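Local structure of putative sugar ABC transporter, substrate-binding protein (Clostridium phytofermentans, 4WZZ) at residues S175-S188 with K211-E223. The protein binds L-rhamnose in the cleft between two lobes and probably serves as the sugar-capturing component of an ABC transporter. Residues are numbered along the deposited sequence; the frame is centred on the assembly and turned at random.
With RAM (alpha-L-rhamnopyranose), chain B.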
loop_
_atom_site.group_PDB
_atom_site.type_symbol
_atom_site.label_atom_id
_atom_site.label_comp_id
_atom_site.label_asym_id
_atom_site.label_seq_id
_atom_site.Cartn_x
_atom_site.Cartn_y
_atom_site.Cartn_z
ATOM N N SER A 175 -7.571 19.523 -10.570
ATOM C CA SER A 175 -8.926 19.842 -10.989
ATOM C C SER A 175 -9.057 21.303 -11.363
ATOM O O SER A 175 -10.059 21.686 -11.942
ATOM C CB SER A 175 -9.926 19.560 -9.862
ATOM O OG SER A 175 -9.651 20.413 -8.750
ATOM N N GLY A 176 -8.083 22.128 -10.994
ATOM C CA GLY A 176 -8.219 23.572 -11.133
ATOM C C GLY A 176 -8.937 24.248 -9.975
ATOM O O GLY A 176 -9.191 25.455 -10.005
ATOM N N GLY A 177 -9.281 23.480 -8.943
ATOM C CA GLY A 177 -9.839 24.045 -7.734
ATOM C C GLY A 177 -11.299 23.713 -7.475
ATOM O O GLY A 177 -11.830 24.056 -6.426
ATOM N N SER A 178 -11.953 23.070 -8.439
ATOM C CA SER A 178 -13.373 22.730 -8.323
ATOM C C SER A 178 -13.703 21.571 -9.236
ATOM O O SER A 178 -12.966 21.268 -10.170
ATOM C CB SER A 178 -14.242 23.909 -8.733
ATOM O OG SER A 178 -14.011 24.225 -10.086
ATOM N N GLY A 179 -14.831 20.943 -8.975
ATOM C CA GLY A 179 -15.322 19.908 -9.867
ATOM C C GLY A 179 -15.516 18.564 -9.218
ATOM O O GLY A 179 -15.174 18.354 -8.048
ATOM N N ASP A 180 -16.043 17.642 -10.017
ATOM C CA ASP A 180 -16.346 16.303 -9.555
ATOM C C ASP A 180 -15.120 15.420 -9.643
ATOM O O ASP A 180 -14.290 15.558 -10.555
ATOM C CB ASP A 180 -17.440 15.688 -10.409
ATOM C CG ASP A 180 -18.781 16.374 -10.263
ATOM O OD1 ASP A 180 -19.074 16.999 -9.222
ATOM O OD2 ASP A 180 -19.557 16.265 -11.220
ATOM N N TRP A 181 -14.980 14.514 -8.681
ATOM C CA TRP A 181 -13.911 13.546 -8.728
ATOM C C TRP A 181 -14.419 12.237 -8.139
ATOM O O TRP A 181 -15.483 12.184 -7.515
ATOM C CB TRP A 181 -12.658 14.057 -8.017
ATOM C CG TRP A 181 -12.808 14.283 -6.535
ATOM C CD1 TRP A 181 -13.454 15.314 -5.918
ATOM C CD2 TRP A 181 -12.296 13.449 -5.499
ATOM N NE1 TRP A 181 -13.358 15.175 -4.553
ATOM C CE2 TRP A 181 -12.638 14.047 -4.273
ATOM C CE3 TRP A 181 -11.550 12.270 -5.493
ATOM C CZ2 TRP A 181 -12.294 13.476 -3.045
ATOM C CZ3 TRP A 181 -11.181 11.730 -4.286
ATOM C CH2 TRP A 181 -11.564 12.328 -3.074
ATOM N N ALA A 182 -13.687 11.167 -8.409
ATOM C CA ALA A 182 -14.069 9.845 -7.948
ATOM C C ALA A 182 -12.848 9.074 -7.469
ATOM O O ALA A 182 -11.728 9.350 -7.876
ATOM C CB ALA A 182 -14.769 9.063 -9.063
ATOM N N VAL A 183 -13.086 8.114 -6.578
ATOM C CA VAL A 183 -12.043 7.193 -6.156
ATOM C C VAL A 183 -12.215 5.853 -6.852
ATOM O O VAL A 183 -13.310 5.279 -6.866
ATOM C CB VAL A 183 -12.109 6.925 -4.656
ATOM C CG1 VAL A 183 -11.131 5.821 -4.272
ATOM C CG2 VAL A 183 -11.863 8.243 -3.880
ATOM N N LEU A 184 -11.126 5.363 -7.428
ATOM C CA LEU A 184 -11.056 3.991 -7.913
ATOM C C LEU A 184 -10.137 3.278 -6.941
ATOM O O LEU A 184 -8.913 3.478 -6.951
ATOM C CB LEU A 184 -10.464 3.924 -9.325
ATOM C CG LEU A 184 -10.191 2.519 -9.854
ATOM C CD1 LEU A 184 -11.488 1.743 -9.969
ATOM C CD2 LEU A 184 -9.479 2.579 -11.222
ATOM N N SER A 185 -10.756 2.485 -6.070
ATOM C CA SER A 185 -10.019 1.778 -5.028
ATOM C C SER A 185 -9.653 0.361 -5.475
ATOM O O SER A 185 -9.854 -0.031 -6.644
ATOM C CB SER A 185 -10.868 1.723 -3.760
ATOM O OG SER A 185 -10.088 1.335 -2.654
ATOM N N ALA A 186 -9.107 -0.403 -4.538
ATOM C CA ALA A 186 -8.797 -1.811 -4.751
ATOM C C ALA A 186 -9.956 -2.650 -4.180
ATOM O O ALA A 186 -11.107 -2.382 -4.497
ATOM C CB ALA A 186 -7.456 -2.163 -4.091
ATOM N N ALA A 187 -9.681 -3.662 -3.356
ATOM C CA ALA A 187 -10.766 -4.419 -2.728
ATOM C C ALA A 187 -11.494 -3.529 -1.735
ATOM O O ALA A 187 -10.867 -2.729 -1.043
ATOM C CB ALA A 187 -10.228 -5.640 -2.017
ATOM N N SER A 188 -12.810 -3.701 -1.632
ATOM C CA SER A 188 -13.622 -2.930 -0.704
ATOM C C SER A 188 -13.292 -3.224 0.760
ATOM O O SER A 188 -13.647 -2.455 1.642
ATOM C CB SER A 188 -15.108 -3.196 -0.969
ATOM O OG SER A 188 -15.446 -4.543 -0.645
ATOM N N LYS A 211 -15.289 23.378 -3.085
ATOM C CA LYS A 211 -15.805 23.342 -4.463
ATOM C C LYS A 211 -15.555 22.036 -5.189
ATOM O O LYS A 211 -15.932 21.898 -6.354
ATOM C CB LYS A 211 -15.205 24.472 -5.288
ATOM C CG LYS A 211 -15.575 25.858 -4.792
ATOM C CD LYS A 211 -14.518 26.863 -5.206
ATOM C CE LYS A 211 -14.988 27.770 -6.309
ATOM N NZ LYS A 211 -15.543 29.048 -5.777
ATOM N N LEU A 212 -14.906 21.081 -4.515
ATOM C CA LEU A 212 -14.741 19.729 -5.038
ATOM C C LEU A 212 -15.934 18.893 -4.619
ATOM O O LEU A 212 -16.513 19.122 -3.561
ATOM C CB LEU A 212 -13.460 19.109 -4.478
ATOM C CG LEU A 212 -12.141 19.779 -4.861
ATOM C CD1 LEU A 212 -10.964 19.109 -4.159
ATOM C CD2 LEU A 212 -11.951 19.719 -6.366
ATOM N N ASN A 213 -16.315 17.930 -5.448
ATOM C CA ASN A 213 -17.395 17.021 -5.100
ATOM C C ASN A 213 -16.978 15.584 -5.371
ATOM O O ASN A 213 -16.741 15.205 -6.514
ATOM C CB ASN A 213 -18.649 17.364 -5.881
ATOM C CG ASN A 213 -19.810 16.433 -5.554
ATOM O OD1 ASN A 213 -20.252 16.342 -4.399
ATOM N ND2 ASN A 213 -20.304 15.731 -6.562
ATOM N N LEU A 214 -16.887 14.792 -4.310
ATOM C CA LEU A 214 -16.583 13.372 -4.419
ATOM C C LEU A 214 -17.848 12.621 -4.813
ATOM O O LEU A 214 -18.831 12.602 -4.055
ATOM C CB LEU A 214 -16.040 12.841 -3.090
ATOM C CG LEU A 214 -15.813 11.330 -3.056
ATOM C CD1 LEU A 214 -14.891 10.823 -4.195
ATOM C CD2 LEU A 214 -15.249 10.925 -1.708
ATOM N N ILE A 215 -17.853 12.030 -6.004
ATOM C CA ILE A 215 -19.054 11.347 -6.494
ATOM C C ILE A 215 -19.227 9.970 -5.899
ATOM O O ILE A 215 -20.338 9.462 -5.842
ATOM C CB ILE A 215 -19.115 11.272 -8.029
ATOM C CG1 ILE A 215 -18.086 10.301 -8.577
ATOM C CG2 ILE A 215 -18.938 12.650 -8.624
ATOM C CD1 ILE A 215 -18.123 10.200 -10.100
ATOM N N GLY A 216 -18.135 9.363 -5.459
ATOM C CA GLY A 216 -18.206 8.073 -4.829
ATOM C C GLY A 216 -16.960 7.251 -4.992
ATOM O O GLY A 216 -15.983 7.695 -5.613
ATOM N N VAL A 217 -17.020 6.052 -4.426
ATOM C CA VAL A 217 -15.910 5.116 -4.408
ATOM C C VAL A 217 -16.275 3.877 -5.207
ATOM O O VAL A 217 -17.326 3.241 -4.960
ATOM C CB VAL A 217 -15.548 4.686 -2.973
ATOM C CG1 VAL A 217 -14.350 3.728 -3.000
ATOM C CG2 VAL A 217 -15.264 5.907 -2.107
ATOM N N TYR A 218 -15.397 3.532 -6.144
ATOM C CA TYR A 218 -15.536 2.354 -6.995
ATOM C C TYR A 218 -14.433 1.356 -6.670
ATOM O O TYR A 218 -13.356 1.754 -6.255
ATOM C CB TYR A 218 -15.445 2.743 -8.471
ATOM C CG TYR A 218 -16.583 3.633 -8.952
ATOM C CD1 TYR A 218 -16.685 4.953 -8.527
ATOM C CD2 TYR A 218 -17.541 3.155 -9.835
ATOM C CE1 TYR A 218 -17.714 5.776 -8.967
ATOM C CE2 TYR A 218 -18.575 3.966 -10.277
ATOM C CZ TYR A 218 -18.662 5.265 -9.834
ATOM O OH TYR A 218 -19.689 6.058 -10.286
ATOM N N TYR A 219 -14.708 0.064 -6.826
ATOM C CA TYR A 219 -13.728 -0.959 -6.430
ATOM C C TYR A 219 -13.242 -1.813 -7.604
ATOM O O TYR A 219 -14.016 -2.519 -8.268
ATOM C CB TYR A 219 -14.321 -1.830 -5.327
ATOM C CG TYR A 219 -14.836 -1.006 -4.179
ATOM C CD1 TYR A 219 -13.978 -0.544 -3.206
ATOM C CD2 TYR A 219 -16.189 -0.666 -4.087
ATOM C CE1 TYR A 219 -14.442 0.214 -2.149
ATOM C CE2 TYR A 219 -16.647 0.088 -3.046
ATOM C CZ TYR A 219 -15.768 0.535 -2.090
ATOM O OH TYR A 219 -16.202 1.297 -1.030
ATOM N N GLY A 220 -11.931 -1.751 -7.840
ATOM C CA GLY A 220 -11.298 -2.500 -8.907
ATOM C C GLY A 220 -10.569 -3.746 -8.450
ATOM O O GLY A 220 -10.002 -4.448 -9.266
ATOM N N ASP A 221 -10.582 -4.006 -7.141
ATOM C CA ASP A 221 -10.129 -5.286 -6.553
ATOM C C ASP A 221 -8.660 -5.616 -6.769
ATOM O O ASP A 221 -8.245 -6.775 -6.633
ATOM C CB ASP A 221 -11.000 -6.429 -7.060
ATOM C CG ASP A 221 -12.432 -6.310 -6.581
ATOM O OD1 ASP A 221 -12.700 -5.449 -5.729
ATOM O OD2 ASP A 221 -13.295 -7.042 -7.077
ATOM N N ASP A 222 -7.854 -4.607 -7.094
ATOM C CA ASP A 222 -6.456 -4.848 -7.420
ATOM C C ASP A 222 -6.281 -5.805 -8.612
ATOM O O ASP A 222 -5.271 -6.521 -8.754
ATOM C CB ASP A 222 -5.674 -5.322 -6.178
ATOM C CG ASP A 222 -5.011 -4.182 -5.445
ATOM O OD1 ASP A 222 -4.766 -3.093 -6.063
ATOM O OD2 ASP A 222 -4.680 -4.389 -4.244
ATOM N N GLU A 223 -7.254 -5.758 -9.517
ATOM C CA GLU A 223 -7.232 -6.557 -10.734
ATOM C C GLU A 223 -7.280 -5.607 -11.910
ATOM O O GLU A 223 -8.057 -4.652 -11.914
ATOM C CB GLU A 223 -8.446 -7.480 -10.773
ATOM C CG GLU A 223 -8.484 -8.472 -9.648
ATOM C CD GLU A 223 -9.648 -9.464 -9.713
ATOM O OE1 GLU A 223 -10.371 -9.525 -10.746
ATOM O OE2 GLU A 223 -9.827 -10.192 -8.704
HETATM C C1 RAM B . -1.629 -1.935 -4.579
HETATM C C2 RAM B . -1.947 -2.685 -3.292
HETATM C C3 RAM B . -1.105 -2.201 -2.111
HETATM C C4 RAM B . -1.108 -0.679 -2.021
HETATM C C5 RAM B . -0.740 -0.064 -3.370
HETATM C C6 RAM B . -0.834 1.453 -3.343
HETATM O O1 RAM B . -0.379 -2.328 -5.028
HETATM O O2 RAM B . -3.308 -2.483 -3.061
HETATM O O3 RAM B . -1.632 -2.823 -0.942
HETATM O O4 RAM B . -0.195 -0.258 -1.023
HETATM O O5 RAM B . -1.590 -0.532 -4.382
HETATM O O HOH W 1 -12.349 23.775 -3.579
HETATM O O HOH W 2 -8.123 -1.835 -8.133
HETATM O O HOH W 3 -6.731 -4.613 -2.288
HETATM O O HOH W 4 -14.085 -5.479 -3.534
HETATM O O HOH W 5 -15.741 -0.322 2.024
#
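The carbonyl oxygen of Ser185 is gripped twice: Gly220 N donates to Ser185 O at 3.0 Å from above the carbonyl plane, and a water that accepts from Asp222 N donates to it as well. This ties the two strands together just where they run out into the sugar site. A step further on, the carboxylate of Asp222 lies against Ala186, with Asp222 CG 3.4 Å from Ala186 CB. Asp222 OD2 accepts a 2.6 Å hydrogen bond from rhamnose O2, while Asp222 OD1 is held by Thr248 OG1; OD2 also takes a water bound by Ala187 N. Close by, the methylene of Ser188 sits over the centre of the Tyr219 ring, a CH-pi contact of 3.7 Å from Ser188 CB to the centroid, and Ala186 O meets the edge of that ring.

Back along the strands the pairing is parallel, interrupted by a beta bulge: Trp181 pairs with Leu214 but Val183 with Val217. Ile215 N donates almost straight to Trp181 O, at 2.8 Å and 176°, and within the bulge Val183 N bonds to Gly216 O. With chi1 at 64°, Trp181 CG lies between the backbone N and the carbonyl carbon, and Leu214 CD1 stands over one face of the indole, 3.6 Å from the centroid of the Trp181 six-membered ring, a CH-pi contact. On the other face of the sheet, Asn213 ND2 donates a hydrogen bond to Asp180 OD1 from above the carboxylate plane.

These are the first and last elements of a beta-alpha-beta crossover through helix 191-203, in one lobe of the periplasmic binding protein fold, with 212-219 at the edge of a four-stranded parallel sheet and 179-185 between it and 243-246. Trp181 and Leu212 pack on helix 160-174, and Val183 on helix 191-203, while Leu184 and Tyr218 face helix 224-237.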